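Long-range contacts in putative N-acetylmuramoyl-L-alanine amidase (Neisseria meningitidis MC58, PDB 3CZX), which probably hydrolyses, with a bound zinc ion, the link between N-acetylmuramoyl residues and L-amino acid residues in certain cell-wall glycopeptides: residues 4-9 against 47-52; 86-91 against 149-154; 94-99 against 124-129. One frame throughout, in Å; residues are numbered along the deposited sequence.

Contact 1 of 3, residues 4-9 against 47-52; sequences KIICLT and LTVKTD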
loop_
_atom_site.group_PDB
_atom_site.type_symbol
_atom_site.label_atom_id
_atom_site.label_comp_id
_atom_site.label_asym_id
_atom_site.label_seq_id
_atom_site.Cartn_x
_atom_site.Cartn_y
_atom_site.Cartn_z
ATOM N N LYS A 4 12.046 7.271 -21.975
ATOM C CA LYS A 4 12.738 6.456 -20.986
ATOM C C LYS A 4 11.849 5.306 -20.485
ATOM O O LYS A 4 10.671 5.407 -20.550
ATOM C CB LYS A 4 13.232 7.315 -19.848
ATOM C CG LYS A 4 14.223 8.395 -20.260
ATOM C CD LYS A 4 15.625 7.992 -20.334
ATOM C CE LYS A 4 16.562 9.192 -20.569
ATOM N NZ LYS A 4 17.615 9.324 -19.484
ATOM N N ILE A 5 12.470 4.225 -20.067
ATOM C CA ILE A 5 11.776 3.066 -19.514
ATOM C C ILE A 5 12.352 2.779 -18.126
ATOM O O ILE A 5 13.566 2.574 -17.969
ATOM C CB ILE A 5 11.957 1.842 -20.391
ATOM C CG1 ILE A 5 11.338 2.091 -21.776
ATOM C CG2 ILE A 5 11.355 0.635 -19.743
ATOM C CD1 ILE A 5 11.407 0.868 -22.703
ATOM N N ILE A 6 11.465 2.776 -17.135
ATOM C CA ILE A 6 11.831 2.462 -15.759
ATOM C C ILE A 6 11.315 1.052 -15.495
ATOM O O ILE A 6 10.134 0.787 -15.741
ATOM C CB ILE A 6 11.160 3.431 -14.791
ATOM C CG1 ILE A 6 11.610 4.873 -15.062
ATOM C CG2 ILE A 6 11.479 3.085 -13.328
ATOM C CD1 ILE A 6 10.527 5.871 -14.936
ATOM N N CYS A 7 12.163 0.174 -14.994
ATOM C CA CYS A 7 11.779 -1.181 -14.598
ATOM C C CYS A 7 11.763 -1.231 -13.077
ATOM O O CYS A 7 12.734 -0.841 -12.437
ATOM C CB CYS A 7 12.761 -2.226 -15.155
ATOM S SG CYS A 7 12.576 -3.900 -14.508
ATOM N N LEU A 8 10.638 -1.654 -12.501
ATOM C CA LEU A 8 10.538 -1.856 -11.071
ATOM C C LEU A 8 10.048 -3.265 -10.769
ATOM O O LEU A 8 8.983 -3.664 -11.302
ATOM C CB LEU A 8 9.537 -0.864 -10.472
ATOM C CG LEU A 8 9.804 0.633 -10.644
ATOM C CD1 LEU A 8 8.693 1.430 -10.001
ATOM C CD2 LEU A 8 11.170 1.115 -10.064
ATOM N N THR A 9 10.771 -3.995 -9.923
ATOM C CA THR A 9 10.293 -5.308 -9.484
ATOM C C THR A 9 10.375 -5.449 -7.998
ATOM O O THR A 9 10.919 -4.588 -7.325
ATOM C CB THR A 9 11.084 -6.415 -10.210
ATOM O OG1 THR A 9 12.455 -6.330 -9.866
ATOM C CG2 THR A 9 10.914 -6.230 -11.750
ATOM N N LEU A 47 4.994 8.572 -16.803
ATOM C CA LEU A 47 6.183 7.857 -17.233
ATOM C C LEU A 47 5.881 6.382 -17.536
ATOM O O LEU A 47 4.897 5.809 -17.037
ATOM C CB LEU A 47 7.285 7.969 -16.149
ATOM C CG LEU A 47 7.827 9.392 -16.027
ATOM C CD1 LEU A 47 8.717 9.594 -14.782
ATOM C CD2 LEU A 47 8.593 9.820 -17.281
ATOM N N THR A 48 6.718 5.800 -18.389
ATOM C CA THR A 48 6.653 4.390 -18.749
ATOM C C THR A 48 7.374 3.597 -17.687
ATOM O O THR A 48 8.592 3.738 -17.505
ATOM C CB THR A 48 7.384 4.107 -20.057
ATOM O OG1 THR A 48 6.758 4.829 -21.109
ATOM C CG2 THR A 48 7.336 2.654 -20.394
ATOM N N VAL A 49 6.610 2.734 -17.043
ATOM C CA VAL A 49 7.137 1.782 -16.065
ATOM C C VAL A 49 6.778 0.369 -16.465
ATOM O O VAL A 49 5.612 0.068 -16.749
ATOM C CB VAL A 49 6.606 2.061 -14.660
ATOM C CG1 VAL A 49 7.305 1.168 -13.638
ATOM C CG2 VAL A 49 6.792 3.542 -14.311
ATOM N N LYS A 50 7.768 -0.503 -16.471
ATOM C CA LYS A 50 7.534 -1.931 -16.647
ATOM C C LYS A 50 7.798 -2.633 -15.333
ATOM O O LYS A 50 8.798 -2.396 -14.699
ATOM C CB LYS A 50 8.414 -2.488 -17.764
ATOM C CG LYS A 50 8.190 -1.787 -19.097
ATOM C CD LYS A 50 8.738 -2.534 -20.290
ATOM C CE LYS A 50 8.935 -1.568 -21.489
ATOM N NZ LYS A 50 9.208 -2.342 -22.738
ATOM N N THR A 51 6.897 -3.529 -14.950
ATOM C CA THR A 51 7.022 -4.243 -13.695
ATOM C C THR A 51 6.816 -5.745 -13.882
ATOM O O THR A 51 6.462 -6.230 -14.969
ATOM C CB THR A 51 5.986 -3.724 -12.684
ATOM O OG1 THR A 51 4.670 -4.156 -13.099
ATOM C CG2 THR A 51 5.984 -2.207 -12.581
ATOM N N ASP A 52 7.022 -6.447 -12.776
ATOM C CA ASP A 52 6.602 -7.839 -12.593
ATOM C C ASP A 52 5.172 -7.939 -12.027
ATOM O O ASP A 52 4.831 -8.931 -11.370
ATOM C CB ASP A 52 7.574 -8.549 -11.670
ATOM C CG ASP A 52 7.750 -7.831 -10.290
ATOM O OD1 ASP A 52 7.431 -6.642 -10.194
ATOM O OD2 ASP A 52 8.266 -8.469 -9.343
HETATM O O HOH W 1 8.839 5.239 -23.008
HETATM O O HOH W 2 8.897 7.284 -19.696
#
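Strands 6-9 and 49-51 run parallel, their axes 4.6 Å apart at closest and turned 30° against each other. Three backbone hydrogen bonds tie them: I6 N to T48 O, K50 N to I6 O at 2.8 Å, and L8 N to K50 O. Two waters bridge the segments at K4 and T48. One links K4 O to T48 N, the other K4 O to T48 OG1.

I6, L8 and V49 share one face of the sheet. I6 CD1 reaches L47 CB at 4.0 Å, the two side chains crossing obliquely. V49 has CG1 anti to its backbone N (chi1 -173°), which brings CG1 to 3.9 Å from L8 CD1. C7 and K50 lie on the other face. The K50 chain is extended beyond CG and crosses I5 obliquely. K50 CE lies 3.7 Å from both CG2 and CD1 of I5, so its methylenes pack on the isoleucine. At the C-terminal end, the D52 carboxylate lies beside the T9 backbone, with OD1 3.2 Å from T9 CA. D52 OD1 is held by a salt bridge to R34 and OD2 by A10 N. T9 OG1 bonds to E76 and Y136.

This is the edge of the mixed sheet. Strand 49-51 is outermost within the chain, and strand 73-77 pairs with the other side of strand 6-10. The two strands are joined through helix 26-45, a beta-alpha-beta crossover. This helix packs on L8, L47 and V49, and helix 152-177 touches I6 and L47.

Contact 2 of 3, residues 86-91 against 149-154; sequences TATGIE and ISNDTD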
loop_
_atom_site.group_PDB
_atom_site.type_symbol
_atom_site.label_atom_id
_atom_site.label_comp_id
_atom_site.label_asym_id
_atom_site.label_seq_id
_atom_site.Cartn_x
_atom_site.Cartn_y
_atom_site.Cartn_z
ATOM N N THR A 86 20.010 -4.118 15.885
ATOM C CA THR A 86 20.353 -2.726 15.861
ATOM C C THR A 86 21.010 -2.308 14.530
ATOM O O THR A 86 21.197 -1.122 14.304
ATOM C CB THR A 86 21.296 -2.350 17.028
ATOM O OG1 THR A 86 22.565 -2.957 16.816
ATOM C CG2 THR A 86 20.726 -2.791 18.376
ATOM N N ALA A 87 21.327 -3.262 13.659
ATOM C CA ALA A 87 21.895 -2.957 12.313
ATOM C C ALA A 87 20.887 -2.042 11.608
ATOM O O ALA A 87 19.687 -2.281 11.680
ATOM C CB ALA A 87 22.087 -4.203 11.505
ATOM N N THR A 88 21.386 -1.013 10.932
ATOM C CA THR A 88 20.528 0.001 10.343
ATOM C C THR A 88 21.176 0.616 9.108
ATOM O O THR A 88 22.399 0.627 8.986
ATOM C CB THR A 88 20.211 1.119 11.354
ATOM O OG1 THR A 88 19.237 2.040 10.815
ATOM C CG2 THR A 88 21.468 1.887 11.790
ATOM N N GLY A 89 20.344 1.116 8.198
ATOM C CA GLY A 89 20.811 2.012 7.134
ATOM C C GLY A 89 20.348 1.541 5.770
ATOM O O GLY A 89 19.786 0.461 5.625
ATOM N N ILE A 90 20.699 2.354 4.775
ATOM C CA ILE A 90 20.239 2.268 3.411
ATOM C C ILE A 90 21.358 1.844 2.506
ATOM O O ILE A 90 22.436 2.419 2.545
ATOM C CB ILE A 90 19.840 3.689 2.925
ATOM C CG1 ILE A 90 18.659 4.246 3.731
ATOM C CG2 ILE A 90 19.545 3.691 1.407
ATOM C CD1 ILE A 90 18.578 5.778 3.678
ATOM N N GLU A 91 21.075 0.888 1.637
ATOM C CA GLU A 91 22.023 0.577 0.598
ATOM C C GLU A 91 21.370 0.030 -0.649
ATOM O O GLU A 91 20.249 -0.492 -0.634
ATOM C CB GLU A 91 23.112 -0.340 1.114
ATOM C CG GLU A 91 22.691 -1.716 1.525
ATOM C CD GLU A 91 23.852 -2.538 2.131
ATOM O OE1 GLU A 91 24.669 -2.007 2.905
ATOM O OE2 GLU A 91 23.946 -3.715 1.786
ATOM N N ILE A 149 14.617 -4.923 7.860
ATOM C CA ILE A 149 13.361 -5.379 8.401
ATOM C C ILE A 149 13.533 -5.844 9.837
ATOM O O ILE A 149 12.568 -5.830 10.618
ATOM C CB ILE A 149 12.739 -6.484 7.535
ATOM C CG1 ILE A 149 11.258 -6.631 7.833
ATOM C CG2 ILE A 149 13.502 -7.831 7.679
ATOM C CD1 ILE A 149 10.568 -7.658 6.953
ATOM N N SER A 150 14.761 -6.251 10.145
ATOM C CA SER A 150 15.138 -6.689 11.498
ATOM C C SER A 150 15.294 -5.542 12.508
ATOM O O SER A 150 15.375 -5.775 13.719
ATOM C CB SER A 150 16.398 -7.548 11.400
ATOM O OG SER A 150 17.372 -6.891 10.647
ATOM N N ASN A 151 15.354 -4.287 12.046
ATOM C CA ASN A 151 15.388 -3.141 12.910
ATOM C C ASN A 151 13.974 -2.694 13.284
ATOM O O ASN A 151 13.292 -2.094 12.468
ATOM C CB ASN A 151 16.162 -1.993 12.242
ATOM C CG ASN A 151 16.498 -0.895 13.211
ATOM O OD1 ASN A 151 15.618 -0.223 13.767
ATOM N ND2 ASN A 151 17.782 -0.730 13.483
ATOM N N ASP A 152 13.506 -3.030 14.489
ATOM C CA ASP A 152 12.122 -2.755 14.834
ATOM C C ASP A 152 11.728 -1.274 14.709
ATOM O O ASP A 152 10.598 -0.942 14.270
ATOM C CB ASP A 152 11.800 -3.207 16.271
ATOM C CG ASP A 152 11.878 -4.684 16.458
ATOM O OD1 ASP A 152 11.974 -5.464 15.487
ATOM O OD2 ASP A 152 11.807 -5.086 17.641
ATOM N N THR A 153 12.617 -0.384 15.138
ATOM C CA THR A 153 12.396 1.066 15.110
ATOM C C THR A 153 12.311 1.567 13.667
ATOM O O THR A 153 11.361 2.290 13.306
ATOM C CB THR A 153 13.515 1.829 15.882
ATOM O OG1 THR A 153 13.396 1.506 17.283
ATOM C CG2 THR A 153 13.379 3.351 15.697
ATOM N N ASP A 154 13.280 1.182 12.827
ATOM C CA ASP A 154 13.236 1.617 11.404
ATOM C C ASP A 154 12.009 1.050 10.659
ATOM O O ASP A 154 11.373 1.714 9.866
ATOM C CB ASP A 154 14.481 1.163 10.654
ATOM C CG ASP A 154 15.756 1.744 11.219
ATOM O OD1 ASP A 154 15.705 2.739 11.970
ATOM O OD2 ASP A 154 16.817 1.155 10.901
HETATM O O HOH W 3 19.654 1.024 15.254
HETATM O O HOH W 4 18.799 -5.050 12.146
HETATM O O HOH W 5 17.424 0.210 8.536
#
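N151, T88 and D154 have the most surface buried here, and two direct hydrogen bonds join the loop to the start of a helix. N151 is the N-cap of helix 152-177. Its CG is anti to the backbone N (chi1 -167°), and its two amide ends do different jobs. OD1 accepts from D154 N at 2.9 Å, the capping bond, with the donor above the carbonyl plane. ND2 gives a nearly straight bond to A87 O, 3.0 Å long with 167° at the hydrogen. A87 O lies close to the amide plane of N151. ND2, however, sits well above the carbonyl plane of A87 and misses its lone pairs. These two bonds fix the rotation of the amide. ND2 also gives to a water that donates to T86 O.

T88 has OG1 anti to its backbone N (chi1 -173°). The hydroxyl donates to D154 OD2 at 2.6 Å, a short bond on the syn lone pair. The two side chains cross at about a right angle. A second water joins the same OD2 to G89 N, so the carboxylate oxygen takes two bonds. Its place in the first turn of the helix may help to stabilise its negative charge. A third water links A87 O to S150 OG, which also bonds to A82 N.

The contact fastens the loop between strands 73-77 and 91-94 to the N-terminal end of helix 152-177. Farther along the loop, I90 packs on helix 99-113 and on F144 of strand 142-145.

Contact 3 of 3, residues 94-99 against 124-129; sequences STPKNK and KPDNAG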
loop_
_atom_site.group_PDB
_atom_site.type_symbol
_atom_site.label_atom_id
_atom_site.label_comp_id
_atom_site.label_asym_id
_atom_site.label_seq_id
_atom_site.Cartn_x
_atom_site.Cartn_y
_atom_site.Cartn_z
ATOM N N SER A 94 24.708 -2.528 -6.989
ATOM C CA SER A 94 24.633 -2.601 -8.443
ATOM C C SER A 94 26.037 -2.560 -9.012
ATOM O O SER A 94 26.998 -2.515 -8.266
ATOM C CB SER A 94 23.794 -1.451 -8.987
ATOM O OG SER A 94 23.432 -1.610 -10.350
ATOM N N THR A 95 26.105 -2.551 -10.329
ATOM C CA THR A 95 27.372 -2.259 -11.044
ATOM C C THR A 95 27.743 -0.774 -10.884
ATOM O O THR A 95 26.886 0.087 -10.706
ATOM C CB THR A 95 27.194 -2.538 -12.556
ATOM O OG1 THR A 95 26.037 -1.853 -13.062
ATOM C CG2 THR A 95 27.021 -4.030 -12.848
ATOM N N PRO A 96 29.037 -0.449 -10.989
ATOM C CA PRO A 96 29.445 0.936 -10.952
ATOM C C PRO A 96 28.750 1.881 -11.917
ATOM O O PRO A 96 28.550 3.063 -11.609
ATOM C CB PRO A 96 30.949 0.848 -11.246
ATOM C CG PRO A 96 31.323 -0.449 -10.684
ATOM C CD PRO A 96 30.192 -1.361 -11.036
ATOM N N LYS A 97 28.357 1.379 -13.075
ATOM C CA LYS A 97 27.546 2.164 -14.002
ATOM C C LYS A 97 26.364 2.866 -13.298
ATOM O O LYS A 97 26.001 3.999 -13.616
ATOM C CB LYS A 97 26.987 1.249 -15.125
ATOM C CG LYS A 97 26.050 1.959 -16.089
ATOM C CD LYS A 97 25.569 1.102 -17.244
ATOM C CE LYS A 97 24.399 1.798 -17.954
ATOM N NZ LYS A 97 23.854 1.112 -19.140
ATOM N N ASN A 98 25.754 2.136 -12.374
ATOM C CA ASN A 98 24.563 2.585 -11.665
ATOM C C ASN A 98 24.845 3.304 -10.322
ATOM O O ASN A 98 23.925 3.541 -9.551
ATOM C CB ASN A 98 23.702 1.341 -11.406
ATOM C CG ASN A 98 23.049 0.818 -12.675
ATOM O OD1 ASN A 98 23.141 -0.364 -13.010
ATOM N ND2 ASN A 98 22.341 1.671 -13.338
ATOM N N LYS A 99 26.096 3.665 -10.034
ATOM C CA LYS A 99 26.403 4.316 -8.748
ATOM C C LYS A 99 25.579 5.594 -8.523
ATOM O O LYS A 99 24.983 5.770 -7.463
ATOM C CB LYS A 99 27.902 4.606 -8.642
ATOM C CG LYS A 99 28.302 5.418 -7.427
ATOM C CD LYS A 99 29.751 5.904 -7.577
ATOM C CE LYS A 99 30.708 4.853 -7.319
ATOM N NZ LYS A 99 32.030 5.559 -7.151
ATOM N N LYS A 124 26.721 0.211 -2.966
ATOM C CA LYS A 124 27.653 -0.874 -2.774
ATOM C C LYS A 124 27.804 -1.612 -4.093
ATOM O O LYS A 124 26.824 -1.843 -4.792
ATOM C CB LYS A 124 27.149 -1.787 -1.676
ATOM C CG LYS A 124 27.300 -1.066 -0.332
ATOM C CD LYS A 124 27.748 -1.945 0.744
ATOM C CE LYS A 124 27.748 -1.206 2.085
ATOM N NZ LYS A 124 27.286 -2.078 3.217
ATOM N N PRO A 125 29.053 -1.949 -4.470
ATOM C CA PRO A 125 29.275 -2.552 -5.790
ATOM C C PRO A 125 28.976 -4.025 -5.827
ATOM O O PRO A 125 29.135 -4.710 -4.841
ATOM C CB PRO A 125 30.787 -2.334 -6.008
ATOM C CG PRO A 125 31.345 -2.415 -4.618
ATOM C CD PRO A 125 30.314 -1.693 -3.762
ATOM N N ASP A 126 28.605 -4.514 -7.000
ATOM C CA ASP A 126 28.287 -5.935 -7.156
ATOM C C ASP A 126 29.485 -6.866 -6.893
ATOM O O ASP A 126 29.316 -7.957 -6.335
ATOM C CB ASP A 126 27.706 -6.190 -8.547
ATOM C CG ASP A 126 28.695 -5.881 -9.672
ATOM O OD1 ASP A 126 28.888 -6.753 -10.542
ATOM O OD2 ASP A 126 29.260 -4.779 -9.695
ATOM N N ASN A 127 30.695 -6.414 -7.237
ATOM C CA ASN A 127 31.883 -7.263 -7.133
ATOM C C ASN A 127 32.208 -7.692 -5.719
ATOM O O ASN A 127 32.983 -8.642 -5.528
ATOM C CB ASN A 127 33.103 -6.595 -7.799
ATOM C CG ASN A 127 33.723 -5.479 -6.961
ATOM O OD1 ASN A 127 33.074 -4.877 -6.109
ATOM N ND2 ASN A 127 35.011 -5.193 -7.214
ATOM N N ALA A 128 31.616 -7.016 -4.737
ATOM C CA ALA A 128 31.815 -7.321 -3.331
ATOM C C ALA A 128 30.511 -7.768 -2.638
ATOM O O ALA A 128 30.467 -7.916 -1.418
ATOM C CB ALA A 128 32.406 -6.105 -2.638
ATOM N N GLY A 129 29.468 -8.013 -3.429
ATOM C CA GLY A 129 28.125 -8.231 -2.900
ATOM C C GLY A 129 27.852 -9.671 -2.521
ATOM O O GLY A 129 28.442 -10.598 -3.083
#
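D126 carries the side-chain part of this contact. Its CG stands in the crowded position between the backbone N and the carbonyl carbon (chi1 63°). This turns the carboxylate over the S94-T95 backbone, with OD2 3.4 Å from T95 CA. T95 is folded likewise, with OG1 in the crowded position (chi1 52°). Its CG2 is therefore the branch that meets the carboxylate, 3.9 Å from OD2. The two side chains cross obliquely. P96 crosses D126 at about a right angle, and its CD is the ring atom that meets OD2.

The backbone pairing is parallel and short. S94 N donates to K124 O at 3.1 Å, nearly along the C=O axis. D126 N returns a weak bond to S94 O at 2.9 Å, bent to 128° at the hydrogen. The S94 side chain points away from 124-129, with OG anti to its backbone N, and OG bonds to G141 O. K124 also points away.

D126 OD2 thus meets carbons, but also lies 3.5 Å from S94 O. Two acceptors this close probably do not attract. Between 94-99 and 124-129 all hydrogen bonds are main-chain, while a K124 NZ to E91 salt bridge ties the same strands.

Contacts 1 and 3 mark the two edges of the same mixed sheet, strands 49-51 and 123-125. Their centres are about 21 Å apart and their nearest atoms about 10 Å. Contacts 1 and 2 lie on opposite sides of the chain's centre, with centres about 27 Å apart. Contacts 2 and 3 touch through the salt bridge from E91 OE1 to K124 NZ, 2.6 Å. Residues 94-99 and 124-129 both fall in sequence between the two segments of contact 2. The zinc is bound by H12, E26 and H78. The T9 side chain of contact 1 is about 11 Å from the metal, while contact 2 lies away from the site.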